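Local coordinates for UPF0249 protein EF_3048 (Enterococcus faecalis, PDB 2I5I), which probably removes acetyl groups from acetylated carbohydrates as a magnesium-dependent hydrolase of the YdjC family, at the interface of chains A and B and the interface of chains A and C. Numbering follows the deposited sequence. Chains: chain A/B/C, UPF0249 protein EF_3048.

Distances here run between the centres of the C-alpha atoms of the contacts. Contacts 1 and 4 belong to the interface of chains A and B, about 12 Å apart. They share residues 223 and 233, with the chains exchanged, as a two-fold requires. Contacts 2 and 3 belong to the interface of chains A and C, about 21 Å apart, and that interface is not an exact two-fold. Contacts 2 and 4 are about 43 Å apart, so chain A meets its neighbours on well-separated surfaces. The protein is a homodimer, and the symmetric A and B pairing is a plausible candidate for it. The deposited assembly holds six copies.

Contact 1: the interface of chains A and B. Residues chain A 230, 233; chain B 223, 230.
A:Met230 and B:Met230 meet at a two-fold symmetric interface between copies of one protein. It is a largely van der Waals patch, in which two selenomethionines and an isoleucine meet the amide of a glutamine. It helps hold chains A and B together and may belong to the homodimer. The selenomethionines reach toward each other tip to tip. The terminal methyl CE of A:Met230 lies 3.8 Å from the selenium SE of B:Met230 and 4.0 Å from its CE. The two residues do not follow the two-fold exactly at their ends. Chi3 is -69° in A:Met230 and 128° in B:Met230, so the two CE methyls leave their selenium atoms in different directions. The second contact is A:Ile233 against B:Gln223. The methyl CD1 of A:Ile233 sits over one face of the B:Gln223 side-chain amide, 3.6 Å from the amide carbon CD. The extended glutamine chain lays this flat group across the isoleucine. The amide nitrogen NE2 of B:Gln223 also comes within 4.0 Å of CE of A:Met230, so the amide spans both apolar groups of chain A. In the fold, A:Met230 lies in the loop just ahead of helix 231-239, which carries A:Ile233. B:Gln223 comes from helix 220-225 of the partner.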
# COMPACT_ATOMS: atom_id res chain seq x y z
N MSE A 230 -13.67 2.46 -30.67
CA MSE A 230 -13.27 3.86 -30.58
C MSE A 230 -14.26 4.74 -29.84
O MSE A 230 -13.77 5.68 -29.17
CB MSE A 230 -12.99 4.40 -31.98
CG MSE A 230 -11.77 3.89 -32.71
SE MSE A 230 -10.21 3.69 -31.83
CE MSE A 230 -9.76 5.40 -31.50
N ILE A 233 -13.57 5.82 -25.91
CA ILE A 233 -12.75 6.90 -25.35
C ILE A 233 -13.55 8.18 -25.24
O ILE A 233 -13.31 8.99 -24.33
CB ILE A 233 -11.47 7.12 -26.17
CG1 ILE A 233 -11.63 7.47 -27.66
CG2 ILE A 233 -10.55 5.91 -26.06
CD1 ILE A 233 -10.33 8.02 -28.24
N GLN B 223 -5.16 11.75 -28.56
CA GLN B 223 -5.72 12.03 -29.88
C GLN B 223 -5.61 13.50 -30.27
O GLN B 223 -5.33 13.88 -31.41
CB GLN B 223 -7.20 11.68 -29.92
CG GLN B 223 -7.62 10.24 -30.10
CD GLN B 223 -9.01 10.18 -30.75
OE1 GLN B 223 -9.93 10.89 -30.34
NE2 GLN B 223 -9.12 9.34 -31.76
N MSE B 230 -2.53 6.26 -32.92
CA MSE B 230 -2.94 4.85 -32.97
C MSE B 230 -1.78 3.87 -33.05
O MSE B 230 -1.92 2.78 -32.45
CB MSE B 230 -3.93 4.64 -34.12
CG MSE B 230 -5.22 5.41 -34.16
SE MSE B 230 -6.17 5.46 -32.62
CE MSE B 230 -6.38 7.23 -32.53

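Contact 2: the interface of chains A and C. Residues chain A 4, 254; chain C 75-76, 108, 111-112, 115.
A:Leu254 and A:Asn4 bury the most surface here, 53 and 43 Å², and both press on helix 103-117 of chain C. The interface is not an exact two-fold, and it may not be the homodimer interface. The two methyls of A:Leu254 divide the work. CD1 packs on the helix backbone, 3.6 Å from CA of C:Ala112, and also lies 3.9 Å from CD1 of C:Ile115. CD2 turns to the loop residues, 3.8 Å from CG2 of C:Ile75. The leucine crosses C:Ile75 and C:Leu76 at about a right angle, so its forked end fits between helix and loop. A:Asn4 makes the polar link. Its CG stands between the backbone N and the carbonyl carbon, chi1 47°, and this points the amide at the helix. The amide nitrogen ND2 gives a hydrogen bond to the carboxylate of C:Asp111. The acceptor lies in the amide plane, and the planes of amide and carboxylate are nearly parallel, 26° apart. The amide oxygen OD1 of A:Asn4 also approaches OD2 of C:Asp111, at 3.1 Å. Two acceptors so close would probably repel. The bond itself is 2.8 Å from ND2 of A:Asn4 to OD2 of C:Asp111, and it uses the anti lone pair of that oxygen.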
# COMPACT_ATOMS: atom_id res chain seq x y z
N ASN A 4 -35.39 12.16 -2.72
CA ASN A 4 -34.16 12.37 -3.49
C ASN A 4 -34.09 11.35 -4.62
O ASN A 4 -34.81 10.34 -4.62
CB ASN A 4 -32.94 12.32 -2.58
CG ASN A 4 -32.98 11.13 -1.63
OD1 ASN A 4 -33.44 10.06 -2.03
ND2 ASN A 4 -32.50 11.33 -0.41
N LEU A 254 -28.20 12.57 -6.51
CA LEU A 254 -27.26 11.86 -5.65
C LEU A 254 -26.56 10.76 -6.42
O LEU A 254 -27.24 9.88 -6.96
CB LEU A 254 -27.92 11.20 -4.43
CG LEU A 254 -28.51 12.10 -3.35
CD1 LEU A 254 -29.13 11.27 -2.24
CD2 LEU A 254 -27.43 13.05 -2.83
N ILE C 75 -26.39 18.08 2.39
CA ILE C 75 -26.08 17.43 1.13
C ILE C 75 -27.03 17.86 0.01
O ILE C 75 -26.66 18.18 -1.13
CB ILE C 75 -26.15 15.90 1.31
CG1 ILE C 75 -25.18 15.33 2.36
CG2 ILE C 75 -25.95 15.19 -0.01
CD1 ILE C 75 -23.75 15.67 1.95
N LEU C 76 -28.34 17.88 0.31
CA LEU C 76 -29.34 18.23 -0.69
C LEU C 76 -29.44 19.74 -0.87
O LEU C 76 -29.23 20.49 0.08
CB LEU C 76 -30.70 17.65 -0.29
CG LEU C 76 -30.78 16.12 -0.23
CD1 LEU C 76 -32.12 15.66 0.32
CD2 LEU C 76 -30.53 15.53 -1.61
N ASN C 108 -35.12 12.80 4.04
CA ASN C 108 -34.46 12.87 2.75
C ASN C 108 -32.99 13.27 2.90
O ASN C 108 -32.11 12.71 2.26
CB ASN C 108 -35.17 13.86 1.82
CG ASN C 108 -36.58 13.40 1.48
OD1 ASN C 108 -36.81 12.18 1.42
ND2 ASN C 108 -37.50 14.32 1.28
N ASP C 111 -31.05 10.45 4.52
CA ASP C 111 -30.88 9.41 3.51
C ASP C 111 -29.74 9.82 2.58
O ASP C 111 -28.86 9.04 2.23
CB ASP C 111 -32.19 9.22 2.77
CG ASP C 111 -32.15 8.25 1.60
OD1 ASP C 111 -32.05 7.02 1.82
OD2 ASP C 111 -32.23 8.72 0.45
N ALA C 112 -29.76 11.07 2.15
CA ALA C 112 -28.70 11.63 1.32
C ALA C 112 -27.34 11.53 2.01
O ALA C 112 -26.32 11.27 1.36
CB ALA C 112 -29.04 13.07 1.01
N ILE C 115 -26.13 7.93 1.70
CA ILE C 115 -25.64 7.65 0.34
C ILE C 115 -24.28 8.32 0.10
O ILE C 115 -23.41 7.74 -0.55
CB ILE C 115 -26.65 8.12 -0.69
CG1 ILE C 115 -27.86 7.15 -0.71
CG2 ILE C 115 -26.09 8.29 -2.07
CD1 ILE C 115 -29.09 7.92 -0.32

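Contact 3: the interface of chains A and C. Residues chain A 53, 57-58; chain C 50, 53, 120.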
# COMPACT_ATOMS: atom_id res chain seq x y z
N ARG A 53 -8.30 -2.55 -6.29
CA ARG A 53 -7.98 -2.56 -4.88
C ARG A 53 -6.91 -1.51 -4.55
O ARG A 53 -7.02 -0.86 -3.53
CB ARG A 53 -7.44 -3.92 -4.45
CG ARG A 53 -7.06 -4.03 -2.99
CD ARG A 53 -6.43 -5.38 -2.66
NE ARG A 53 -5.10 -5.51 -3.24
CZ ARG A 53 -3.94 -5.21 -2.67
NH1 ARG A 53 -3.87 -4.73 -1.43
NH2 ARG A 53 -2.82 -5.39 -3.35
N PRO A 57 -9.96 2.22 -4.84
CA PRO A 57 -10.58 1.55 -3.70
C PRO A 57 -12.01 2.03 -3.44
O PRO A 57 -12.77 1.35 -2.74
CB PRO A 57 -9.70 1.94 -2.51
CG PRO A 57 -9.03 3.21 -2.95
CD PRO A 57 -8.80 3.03 -4.42
N THR A 58 -12.39 3.18 -3.98
CA THR A 58 -13.73 3.69 -3.80
C THR A 58 -14.71 3.11 -4.82
O THR A 58 -15.91 3.42 -4.80
CB THR A 58 -13.77 5.23 -3.92
OG1 THR A 58 -13.14 5.64 -5.13
CG2 THR A 58 -12.96 5.87 -2.79
N GLU C 50 -9.99 7.89 3.25
CA GLU C 50 -8.74 7.40 2.65
C GLU C 50 -7.66 7.21 3.71
O GLU C 50 -6.96 6.18 3.74
CB GLU C 50 -8.27 8.40 1.59
CG GLU C 50 -6.90 8.17 0.98
CD GLU C 50 -6.67 6.79 0.40
OE1 GLU C 50 -7.63 6.06 0.09
OE2 GLU C 50 -5.48 6.44 0.25
N ARG C 53 -8.24 4.06 5.52
CA ARG C 53 -7.97 2.90 4.71
C ARG C 53 -6.47 2.55 4.73
O ARG C 53 -6.13 1.39 4.79
CB ARG C 53 -8.38 3.13 3.26
CG ARG C 53 -8.11 1.97 2.32
CD ARG C 53 -8.44 2.32 0.87
NE ARG C 53 -7.49 3.27 0.31
CZ ARG C 53 -6.38 2.99 -0.36
NH1 ARG C 53 -6.00 1.75 -0.61
NH2 ARG C 53 -5.62 3.99 -0.79
N SER C 120 -17.58 6.73 -0.33
CA SER C 120 -16.27 6.29 0.14
C SER C 120 -15.92 4.88 -0.29
O SER C 120 -14.83 4.35 -0.02
CB SER C 120 -16.29 6.41 1.67
OG SER C 120 -16.95 5.30 2.25
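A:Pro57 lays its ring on the guanidinium group of C:Arg53, and these residues bury 47 and 38 Å². The interface is not an exact two-fold. The structure alone does not show whether it forms in solution. CG of A:Pro57 stands 3.6 Å above one face of the guanidinium, offset toward its rim. CB of the same ring rests on the aliphatic part, 3.6 Å from CD of C:Arg53. The two side chains cross at about a right angle. C:Glu50 fixes the rotation of the guanidinium, which leaves a face turned to the proline. The arginine grips it side-on with two nitrogens, one to each carboxylate oxygen. NE of C:Arg53 bonds to OE1 of C:Glu50 at 2.8 Å, and NH2 forms a salt bridge to OE2 of C:Glu50 at 2.7 Å. The bend at chi3, 71°, turns the group back along its own helix toward C:Glu50. This pair may partly offset the arginine's charge beneath the proline. C:Ser120 buries 21 Å². Its carbonyl oxygen O lies 3.7 Å from the methyl CG2 of A:Thr58. In the fold, A:Pro57 and A:Thr58 lie in the loop between helix 45-55 and strand 60-65. Chain C offers its own helix 45-55 and the 3-10 turn 118-120, which follows helix 103-117.

Contact 4: the interface of chains A and B. Residues chain A 220, 223-224; chain B 233-234, 237.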
# COMPACT_ATOMS: atom_id res chain seq x y z
N THR A 220 -4.84 -2.98 -28.20
CA THR A 220 -5.14 -3.87 -29.32
C THR A 220 -6.10 -4.97 -28.88
O THR A 220 -6.86 -5.47 -29.70
CB THR A 220 -3.88 -4.55 -29.89
OG1 THR A 220 -3.21 -5.23 -28.82
CG2 THR A 220 -2.90 -3.52 -30.43
N GLN A 223 -9.46 -3.78 -29.47
CA GLN A 223 -9.67 -3.71 -30.92
C GLN A 223 -9.93 -5.08 -31.54
O GLN A 223 -10.66 -5.22 -32.53
CB GLN A 223 -8.42 -3.15 -31.58
CG GLN A 223 -8.27 -1.65 -31.69
CD GLN A 223 -7.35 -1.34 -32.88
OE1 GLN A 223 -6.36 -2.04 -33.07
NE2 GLN A 223 -7.70 -0.32 -33.65
N ASN A 224 -9.31 -6.09 -30.97
CA ASN A 224 -9.36 -7.44 -31.50
C ASN A 224 -10.72 -8.09 -31.19
O ASN A 224 -11.14 -8.99 -31.91
CB ASN A 224 -8.26 -8.30 -30.89
CG ASN A 224 -6.87 -7.96 -31.43
OD1 ASN A 224 -6.72 -7.26 -32.42
ND2 ASN A 224 -5.86 -8.48 -30.74
N ILE B 233 -0.51 1.75 -29.78
CA ILE B 233 -1.04 0.52 -29.16
C ILE B 233 -0.38 -0.70 -29.76
O ILE B 233 -0.23 -1.78 -29.18
CB ILE B 233 -2.58 0.43 -29.27
CG1 ILE B 233 -3.12 0.37 -30.68
CG2 ILE B 233 -3.20 1.58 -28.51
CD1 ILE B 233 -4.61 0.56 -30.84
N ARG B 234 0.04 -0.56 -31.02
CA ARG B 234 0.72 -1.68 -31.68
C ARG B 234 2.08 -1.90 -31.03
O ARG B 234 2.56 -3.04 -30.98
CB ARG B 234 0.84 -1.45 -33.19
CG ARG B 234 -0.49 -1.43 -33.92
CD ARG B 234 -0.43 -2.01 -35.32
N GLU B 237 1.51 -3.92 -28.03
CA GLU B 237 1.32 -5.32 -28.41
C GLU B 237 2.66 -5.99 -28.67
O GLU B 237 3.01 -7.08 -28.23
CB GLU B 237 0.43 -5.37 -29.66
CG GLU B 237 0.11 -6.75 -30.18
CD GLU B 237 -0.83 -6.79 -31.36
OE1 GLU B 237 -0.86 -5.87 -32.21
OE2 GLU B 237 -1.61 -7.77 -31.45
O HOH W 1 -2.21 -2.28 -27.26
O HOH W 2 -3.23 -7.88 -29.26
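B:Glu237 runs past A:Thr220 at about a right angle, and the two pack along most of the glutamate chain. Its CB lies 3.7 Å from the hydroxyl OG1 of A:Thr220 and 3.9 Å from the methyl CG2 of the same threonine. CG then passes OG1 at 3.9 Å. The carboxylate carbon CD of B:Glu237 lies 3.8 Å from OG1 of A:Thr220. The chain is fully stretched, with chi1 -180° and chi2 177°, so the carboxylate is carried across the threonine. At the tip the oxygens part. OE1 of B:Glu237 sits 3.6 Å from CG2 of A:Thr220, an oxygen against a methyl. OE2 takes up water 2, which also bonds the threonine hydroxyl, so the polar ends are joined indirectly. A:Thr220 opens helix 220-225 and buries 73 Å². Its methyl also abuts the backbone of B:Ile233 on helix 231-240. Water 1 links the backbone of both, bonding N of A:Thr220 and O of B:Ile233. This patch is part of the symmetric interface of chains A and B, where small apolar contacts and bridging waters help hold the pair. Water 2 lies 2.7 Å from OG1 of A:Thr220 and 2.7 Å from OE2 of B:Glu237.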